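Local coordinates for protein acyl-CoA dehydrogenase FadE3 (Mycobacterium smegmatis, PDB 4IV6) that is a flavoprotein of the acyl-CoA dehydrogenase family, mainly helical with a beta-sheet middle domain, and binds dihydroflavine-adenine dinucleotide, at residues V74-A79 against R252-A257; A9-I14 against A65-C70. One frame throughout, in Å; residues are numbered along the deposited sequence.

Interaction 1: V74-A79 against R252-A257; sequences VAEELA and RATGVA
Glu76 OE2 is gripped twice: Thr254 OG1 donates a hydrogen bond of 2.7 Å to its anti lone pair, and Arg299 NE, from helix 282-310, adds a salt bridge. The carbonyl of Ala251, in the preceding turn, is also a hydrogen-bond partner of OG1. Glu76 reaches this position as an extended chain, its CG anti to the backbone N (chi1 177°), and crosses the threonine at about a right angle. The other carboxylate oxygen, OE1, pairs with Arg258, which is shared with Glu77. A charged group this deeply buried is therefore met by two arginines as well as a hydroxyl, which would be expected to keep it ionised. Here the N-terminal helical domain of the acyl-CoA dehydrogenase fold, through helix 68-81, packs on helix 234-270 of the C-terminal helical bundle. The short segments cross at -42° with their axes only 7.1 Å apart. Glycine suits the crossing: with no side chain between the backbones, Gly255 CA lies 3.4 Å from Glu76 O in a CA-H...O contact. One turn on, the small methyl of Ala79 points at the partner helix, its CB lying 3.4 Å from Arg252 O and 4.1 Å from Arg252 CG. Val256 CG2 lies 3.9 Å from Ala79 O. Beyond its aliphatic root, Arg252 turns to a salt bridge with Glu366, its side chain about 7 Å from the bound dihydroflavine-adenine dinucleotide.

Interaction 2: A9-I14 against A65-C70; sequences AEEETI and AVSMPC
Ser67 is the N-cap of helix 68-81, and Glu11 of helix 9-26 comes up to this N-cap residue from outside. Ser67 OG, held between the backbone N and the carbonyl carbon (chi1 72°), turns back over the first turn and accepts from Cys70 N at 3.2 Å. The backbone N-H of Ser67, on the same side as its hydroxyl, gives Glu11 OE2 a 2.8 Å bond from Ser67 N, nearly straight at 171° at the hydrogen. The donor arrives from above the carboxylate plane, 42° out of it. In a capping box a side chain three residues after the N-cap would accept from the N-cap amide; that position holds Cys70, and the acceptor comes instead from another helix of the same N-terminal helical domain. A glutamate suits the task, because its chain, extended beyond CG, spans the gap between the helices, and its negative charge would be expected to interact favourably with the positive end of the helix dipole. The same oxygen also touches Val66, with Glu11 OE2 3.5 Å from Val66 CA. Asp310 of helix 282-310 takes the next amide, that of Met68, so a second acidic residue serves this helix end. Nearer the backbone of helix 9-26 the contact turns apolar: Cys70 SG, anti to its backbone N, lies alongside the CB and CG of Glu11, 3.8 Å from each, and presses against Ile14 CG2 at 3.4 Å, a close fit for a sulphur and a methyl. The compact thiol suits this narrow place between two residues one turn apart on helix 9-26. Leu7 packs on both Ser67 and Cys70, while Val66 rests its side chain on Leu55 and Tyr71.

How the interactions relate
Both contacts use helix 68-81, interaction 2 at its N-terminus and interaction 1 farther along, with centres 15 Å apart. They meet where Val74 CG2 packs on Ile14 CG1 at 4.1 Å. Interaction 2 is a surface contact within the N-terminal helical domain, joining segments 51 residues apart, and there a glutamate side chain reaches to a backbone amide at a helix end. Interaction 1 is buried and joins that domain to the C-terminal helices, 173 residues away. Its glutamate accepts from a hydroxyl and is matched by arginines, and backbone lies close to backbone through glycine and alanine, whereas the nearest CA atoms of interaction 2, in Glu11 and Cys70, stand farther apart.

Interaction 1: V74-A79 against R252-A257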
loop_
_atom_site.group_PDB
_atom_site.type_symbol
_atom_site.label_atom_id
_atom_site.label_comp_id
_atom_site.label_asym_id
_atom_site.label_seq_id
_atom_site.Cartn_x
_atom_site.Cartn_y
_atom_site.Cartn_z
ATOM N N VAL B 74 -10.528 4.085 -28.113
ATOM C CA VAL B 74 -9.838 3.368 -29.208
ATOM C C VAL B 74 -8.453 2.948 -28.742
ATOM O O VAL B 74 -8.028 1.802 -28.940
ATOM C CB VAL B 74 -9.732 4.208 -30.494
ATOM C CG1 VAL B 74 -8.813 3.546 -31.506
ATOM C CG2 VAL B 74 -11.096 4.431 -31.105
ATOM N N ALA B 75 -7.754 3.871 -28.103
ATOM C CA ALA B 75 -6.411 3.572 -27.592
ATOM C C ALA B 75 -6.458 2.455 -26.536
ATOM O O ALA B 75 -5.627 1.540 -26.536
ATOM C CB ALA B 75 -5.775 4.838 -27.038
ATOM N N GLU B 76 -7.485 2.478 -25.696
ATOM C CA GLU B 76 -7.642 1.480 -24.660
ATOM C C GLU B 76 -7.900 0.090 -25.282
ATOM O O GLU B 76 -7.326 -0.889 -24.842
ATOM C CB GLU B 76 -8.780 1.873 -23.724
ATOM C CG GLU B 76 -9.080 0.838 -22.642
ATOM C CD GLU B 76 -10.300 1.184 -21.813
ATOM O OE1 GLU B 76 -11.416 0.919 -22.305
ATOM O OE2 GLU B 76 -10.128 1.681 -20.665
ATOM N N GLU B 77 -8.748 0.023 -26.314
ATOM C CA GLU B 77 -9.052 -1.238 -26.967
ATOM C C GLU B 77 -7.814 -1.838 -27.571
ATOM O O GLU B 77 -7.568 -3.037 -27.433
ATOM C CB GLU B 77 -10.086 -1.084 -28.073
ATOM C CG GLU B 77 -11.514 -0.850 -27.612
ATOM C CD GLU B 77 -12.115 -1.950 -26.749
ATOM O OE1 GLU B 77 -11.740 -3.165 -26.838
ATOM O OE2 GLU B 77 -12.982 -1.545 -25.945
ATOM N N LEU B 78 -7.046 -1.006 -28.264
ATOM C CA LEU B 78 -5.793 -1.443 -28.865
ATOM C C LEU B 78 -4.863 -2.016 -27.818
ATOM O O LEU B 78 -4.322 -3.129 -27.996
ATOM C CB LEU B 78 -5.119 -0.284 -29.586
ATOM C CG LEU B 78 -5.707 0.134 -30.917
ATOM C CD1 LEU B 78 -4.979 1.353 -31.405
ATOM C CD2 LEU B 78 -5.578 -0.983 -31.932
ATOM N N ALA B 79 -4.696 -1.269 -26.720
ATOM C CA ALA B 79 -3.767 -1.676 -25.644
ATOM C C ALA B 79 -4.195 -2.914 -24.907
ATOM O O ALA B 79 -3.344 -3.709 -24.483
ATOM C CB ALA B 79 -3.517 -0.542 -24.664
ATOM N N ARG B 252 -3.674 3.565 -22.510
ATOM C CA ARG B 252 -2.888 2.361 -22.614
ATOM C C ARG B 252 -2.921 1.538 -21.358
ATOM O O ARG B 252 -2.976 0.307 -21.409
ATOM C CB ARG B 252 -1.422 2.654 -22.876
ATOM C CG ARG B 252 -1.051 2.684 -24.287
ATOM C CD ARG B 252 0.460 2.735 -24.433
ATOM N NE ARG B 252 0.803 3.984 -25.034
ATOM C CZ ARG B 252 2.030 4.451 -25.131
ATOM N NH1 ARG B 252 2.195 5.597 -25.724
ATOM N NH2 ARG B 252 3.071 3.784 -24.651
ATOM N N ALA B 253 -2.823 2.237 -20.235
ATOM C CA ALA B 253 -2.757 1.611 -18.940
ATOM C C ALA B 253 -4.124 1.015 -18.564
ATOM O O ALA B 253 -4.193 -0.102 -18.067
ATOM C CB ALA B 253 -2.242 2.613 -17.900
ATOM N N THR B 254 -5.229 1.713 -18.831
ATOM C CA THR B 254 -6.505 1.089 -18.556
ATOM C C THR B 254 -6.776 -0.098 -19.475
ATOM O O THR B 254 -7.453 -1.019 -19.080
ATOM C CB THR B 254 -7.698 2.048 -18.586
ATOM O OG1 THR B 254 -7.791 2.692 -19.860
ATOM C CG2 THR B 254 -7.588 3.038 -17.454
ATOM N N GLY B 255 -6.199 -0.091 -20.673
ATOM C CA GLY B 255 -6.372 -1.182 -21.624
ATOM C C GLY B 255 -5.632 -2.411 -21.162
ATOM O O GLY B 255 -6.203 -3.510 -21.143
ATOM N N VAL B 256 -4.375 -2.220 -20.743
ATOM C CA VAL B 256 -3.588 -3.318 -20.195
ATOM C C VAL B 256 -4.252 -3.877 -18.913
ATOM O O VAL B 256 -4.385 -5.083 -18.744
ATOM C CB VAL B 256 -2.121 -2.917 -19.942
ATOM C CG1 VAL B 256 -1.385 -4.009 -19.184
ATOM C CG2 VAL B 256 -1.411 -2.676 -21.265
ATOM N N ALA B 257 -4.708 -2.983 -18.047
ATOM C CA ALA B 257 -5.486 -3.376 -16.870
ATOM C C ALA B 257 -6.742 -4.177 -17.212
ATOM O O ALA B 257 -7.028 -5.178 -16.528
ATOM C CB ALA B 257 -5.851 -2.157 -16.050
#

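Interaction 2: A9-I14 against A65-C70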
loop_
_atom_site.group_PDB
_atom_site.type_symbol
_atom_site.label_atom_id
_atom_site.label_comp_id
_atom_site.label_asym_id
_atom_site.label_seq_id
_atom_site.Cartn_x
_atom_site.Cartn_y
_atom_site.Cartn_z
ATOM N N ALA B 9 -22.700 7.914 -33.629
ATOM C CA ALA B 9 -22.864 6.614 -34.238
ATOM C C ALA B 9 -21.553 6.089 -34.741
ATOM O O ALA B 9 -21.172 4.957 -34.415
ATOM C CB ALA B 9 -23.838 6.737 -35.405
ATOM N N GLU B 10 -20.878 6.919 -35.541
ATOM C CA GLU B 10 -19.605 6.573 -36.152
ATOM C C GLU B 10 -18.550 6.327 -35.088
ATOM O O GLU B 10 -17.655 5.509 -35.268
ATOM C CB GLU B 10 -19.122 7.682 -37.107
ATOM N N GLU B 11 -18.654 7.040 -33.980
ATOM C CA GLU B 11 -17.652 6.906 -32.949
ATOM C C GLU B 11 -17.805 5.577 -32.218
ATOM O O GLU B 11 -16.824 4.900 -31.953
ATOM C CB GLU B 11 -17.685 8.110 -32.025
ATOM C CG GLU B 11 -16.980 9.303 -32.650
ATOM C CD GLU B 11 -17.051 10.572 -31.814
ATOM O OE1 GLU B 11 -17.885 10.671 -30.882
ATOM O OE2 GLU B 11 -16.292 11.500 -32.118
ATOM N N GLU B 12 -19.043 5.178 -31.946
ATOM C CA GLU B 12 -19.295 3.881 -31.319
ATOM C C GLU B 12 -18.798 2.770 -32.221
ATOM O O GLU B 12 -18.205 1.793 -31.773
ATOM C CB GLU B 12 -20.799 3.667 -31.084
ATOM C CG GLU B 12 -21.447 4.654 -30.140
ATOM C CD GLU B 12 -21.392 4.235 -28.675
ATOM O OE1 GLU B 12 -20.354 3.671 -28.240
ATOM O OE2 GLU B 12 -22.402 4.483 -27.966
ATOM N N THR B 13 -19.070 2.931 -33.504
ATOM C CA THR B 13 -18.680 1.956 -34.492
ATOM C C THR B 13 -17.166 1.772 -34.537
ATOM O O THR B 13 -16.696 0.627 -34.630
ATOM C CB THR B 13 -19.246 2.338 -35.883
ATOM O OG1 THR B 13 -20.685 2.213 -35.857
ATOM C CG2 THR B 13 -18.687 1.433 -36.968
ATOM N N ILE B 14 -16.407 2.866 -34.505
ATOM C CA ILE B 14 -14.937 2.754 -34.571
ATOM C C ILE B 14 -14.429 1.953 -33.352
ATOM O O ILE B 14 -13.607 1.047 -33.508
ATOM C CB ILE B 14 -14.214 4.117 -34.743
ATOM C CG1 ILE B 14 -12.697 3.964 -34.849
ATOM C CG2 ILE B 14 -14.381 5.023 -33.550
ATOM C CD1 ILE B 14 -12.247 3.223 -36.085
ATOM N N ALA B 65 -11.604 14.318 -37.077
ATOM C CA ALA B 65 -11.056 14.137 -35.745
ATOM C C ALA B 65 -12.134 13.593 -34.780
ATOM O O ALA B 65 -13.063 14.357 -34.452
ATOM C CB ALA B 65 -10.553 15.484 -35.228
ATOM N N VAL B 66 -12.012 12.336 -34.296
ATOM C CA VAL B 66 -12.991 11.831 -33.326
ATOM C C VAL B 66 -12.879 12.634 -32.006
ATOM O O VAL B 66 -11.874 13.307 -31.749
ATOM C CB VAL B 66 -12.859 10.317 -33.053
ATOM C CG1 VAL B 66 -13.049 9.491 -34.342
ATOM C CG2 VAL B 66 -11.529 9.971 -32.391
ATOM N N SER B 67 -13.915 12.590 -31.185
ATOM C CA SER B 67 -13.838 13.226 -29.885
ATOM C C SER B 67 -12.728 12.556 -29.033
ATOM O O SER B 67 -12.332 11.421 -29.284
ATOM C CB SER B 67 -15.188 13.096 -29.180
ATOM O OG SER B 67 -15.419 11.751 -28.766
ATOM N N MET B 68 -12.254 13.258 -28.018
ATOM C CA MET B 68 -11.265 12.701 -27.117
ATOM C C MET B 68 -11.812 11.503 -26.329
ATOM O O MET B 68 -11.093 10.524 -26.168
ATOM C CB MET B 68 -10.696 13.752 -26.184
ATOM C CG MET B 68 -9.572 13.231 -25.268
ATOM S SD MET B 68 -8.156 12.485 -26.117
ATOM C CE MET B 68 -7.371 13.970 -26.693
ATOM N N PRO B 69 -13.067 11.550 -25.859
ATOM C CA PRO B 69 -13.577 10.321 -25.245
ATOM C C PRO B 69 -13.550 9.117 -26.196
ATOM O O PRO B 69 -13.259 7.999 -25.774
ATOM C CB PRO B 69 -14.999 10.700 -24.824
ATOM C CG PRO B 69 -14.893 12.172 -24.564
ATOM C CD PRO B 69 -13.986 12.680 -25.646
ATOM N N CYS B 70 -13.777 9.338 -27.480
ATOM C CA CYS B 70 -13.717 8.231 -28.441
ATOM C C CYS B 70 -12.269 7.802 -28.610
ATOM O O CYS B 70 -11.958 6.608 -28.613
ATOM C CB CYS B 70 -14.302 8.640 -29.799
ATOM S SG CYS B 70 -14.024 7.417 -31.111
#